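Local coordinates for protein (5-formylfuran-3-yl)methyl phosphate transaminase (Methanococcus jannaschii, PDB 2Z61) that transfers an amino group from alanine to 4-(hydroxymethyl)-2-furancarboxaldehyde phosphate, using pyridoxal 5'-phosphate, to supply the furan precursor of methanofuran, at residues 174-177 and 178-182. Residues are numbered along the deposited sequence; the frame is centred on the assembly and turned at random.
Sequences EIYE and FAYEN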
loop_
_atom_site.group_PDB
_atom_site.type_symbol
_atom_site.label_atom_id
_atom_site.label_comp_id
_atom_site.label_asym_id
_atom_site.label_seq_id
_atom_site.Cartn_x
_atom_site.Cartn_y
_atom_site.Cartn_z
ATOM N N GLU A 174 21.686 -25.178 5.486
ATOM C CA GLU A 174 21.018 -26.128 6.378
ATOM C C GLU A 174 19.694 -25.644 6.962
ATOM O O GLU A 174 18.761 -26.430 7.124
ATOM C CB GLU A 174 21.955 -26.526 7.520
ATOM C CG GLU A 174 23.171 -27.305 7.064
ATOM C CD GLU A 174 24.070 -27.713 8.216
ATOM O OE1 GLU A 174 25.075 -28.416 7.961
ATOM O OE2 GLU A 174 23.773 -27.333 9.371
ATOM N N ILE A 175 19.612 -24.361 7.294
ATOM C CA ILE A 175 18.377 -23.822 7.848
ATOM C C ILE A 175 17.255 -23.974 6.826
ATOM O O ILE A 175 16.141 -24.365 7.173
ATOM C CB ILE A 175 18.515 -22.330 8.232
ATOM C CG1 ILE A 175 19.491 -22.170 9.403
ATOM C CG2 ILE A 175 17.166 -21.783 8.655
ATOM C CD1 ILE A 175 20.898 -22.603 9.110
ATOM N N TYR A 176 17.544 -23.660 5.565
ATOM C CA TYR A 176 16.538 -23.802 4.515
ATOM C C TYR A 176 16.131 -25.267 4.378
ATOM O O TYR A 176 14.952 -25.584 4.316
ATOM C CB TYR A 176 17.070 -23.309 3.165
ATOM C CG TYR A 176 17.251 -21.812 3.075
ATOM C CD1 TYR A 176 18.463 -21.219 3.401
ATOM C CD2 TYR A 176 16.196 -20.986 2.691
ATOM C CE1 TYR A 176 18.627 -19.845 3.348
ATOM C CE2 TYR A 176 16.349 -19.604 2.637
ATOM C CZ TYR A 176 17.570 -19.044 2.969
ATOM O OH TYR A 176 17.735 -17.680 2.943
ATOM N N GLU A 177 17.123 -26.153 4.333
ATOM C CA GLU A 177 16.889 -27.592 4.200
ATOM C C GLU A 177 16.040 -28.134 5.339
ATOM O O GLU A 177 15.114 -28.913 5.119
ATOM C CB GLU A 177 18.235 -28.320 4.127
ATOM C CG GLU A 177 18.947 -28.133 2.788
ATOM C CD GLU A 177 20.457 -28.310 2.875
ATOM O OE1 GLU A 177 21.102 -28.385 1.807
ATOM O OE2 GLU A 177 21.001 -28.364 4.000
ATOM N N PHE A 178 16.340 -27.712 6.561
ATOM C CA PHE A 178 15.558 -28.155 7.707
ATOM C C PHE A 178 14.117 -27.669 7.579
ATOM O O PHE A 178 13.172 -28.439 7.782
ATOM C CB PHE A 178 16.145 -27.613 9.012
ATOM C CG PHE A 178 15.413 -28.080 10.237
ATOM C CD1 PHE A 178 15.595 -29.369 10.726
ATOM C CD2 PHE A 178 14.498 -27.250 10.875
ATOM C CE1 PHE A 178 14.871 -29.825 11.830
ATOM C CE2 PHE A 178 13.771 -27.700 11.977
ATOM C CZ PHE A 178 13.958 -28.991 12.452
ATOM N N ALA A 179 13.950 -26.394 7.232
ATOM C CA ALA A 179 12.613 -25.816 7.103
ATOM C C ALA A 179 11.737 -26.506 6.060
ATOM O O ALA A 179 10.553 -26.739 6.305
ATOM C CB ALA A 179 12.709 -24.326 6.796
ATOM N N TYR A 180 12.306 -26.834 4.900
ATOM C CA TYR A 180 11.527 -27.497 3.861
ATOM C C TYR A 180 11.100 -28.919 4.195
ATOM O O TYR A 180 10.148 -29.429 3.603
ATOM C CB TYR A 180 12.280 -27.480 2.532
ATOM C CG TYR A 180 12.225 -26.123 1.877
ATOM C CD1 TYR A 180 13.309 -25.250 1.935
ATOM C CD2 TYR A 180 11.058 -25.682 1.254
ATOM C CE1 TYR A 180 13.235 -23.970 1.392
ATOM C CE2 TYR A 180 10.972 -24.408 0.709
ATOM C CZ TYR A 180 12.064 -23.556 0.781
ATOM O OH TYR A 180 11.986 -22.292 0.236
ATOM N N GLU A 181 11.796 -29.561 5.132
ATOM C CA GLU A 181 11.443 -30.925 5.536
ATOM C C GLU A 181 10.480 -30.872 6.721
ATOM O O GLU A 181 9.605 -31.725 6.859
ATOM C CB GLU A 181 12.696 -31.715 5.966
ATOM C CG GLU A 181 13.548 -32.273 4.816
ATOM C CD GLU A 181 12.806 -33.309 3.980
ATOM O OE1 GLU A 181 13.259 -33.596 2.848
ATOM O OE2 GLU A 181 11.779 -33.842 4.454
ATOM N N ASN A 182 10.631 -29.849 7.557
ATOM C CA ASN A 182 9.832 -29.740 8.767
ATOM C C ASN A 182 8.762 -28.654 8.906
ATOM O O ASN A 182 7.861 -28.789 9.741
ATOM C CB ASN A 182 10.801 -29.630 9.933
ATOM C CG ASN A 182 11.716 -30.820 10.011
ATOM O OD1 ASN A 182 11.273 -31.922 10.303
ATOM N ND2 ASN A 182 12.987 -30.617 9.726
#
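Tyr180 lies one turn beyond Tyr176 on the same helix and sets one side of its ring, CD1 and CE1, beside the Tyr176 carbonyl and CB: CE1 of Tyr180 reaches CB of Tyr176 at 4.3 Å and sits at the edge of the Tyr176 ring, near its plane. With CG beside the backbone N (chi1 -76°), the Tyr180 ring leans toward the preceding turn, and its CD1 comes to 2.9 Å from Tyr176 O. The same carbonyl takes the hydrogen bond of the Tyr180 amide, N to O 3.0 Å. Phe178 N bonds to Glu174 O at 2.8 Å. Helix 173-182 is the crossover of a beta-alpha-beta unit between parallel strands 155-161 and 185-189, and Ala179 packs on both. Glu181 N reaches Glu177 O only weakly, at 3.4 Å, as the helix nears its end. There Phe178 O takes three donors, the amides of Glu181 and Asn182 and the side-chain ND2 of Asn182 at 2.9 Å; ND2 also lies over one face of the Phe178 ring, offset toward its rim. Phe207 stacks on the Tyr176 ring and touches Tyr180, while Leu147 of helix 144-150 backs Ile175 and Phe178. Cutting Tyr180 back to an alanine would probably leave a gap beside Tyr176 CB and Phe207.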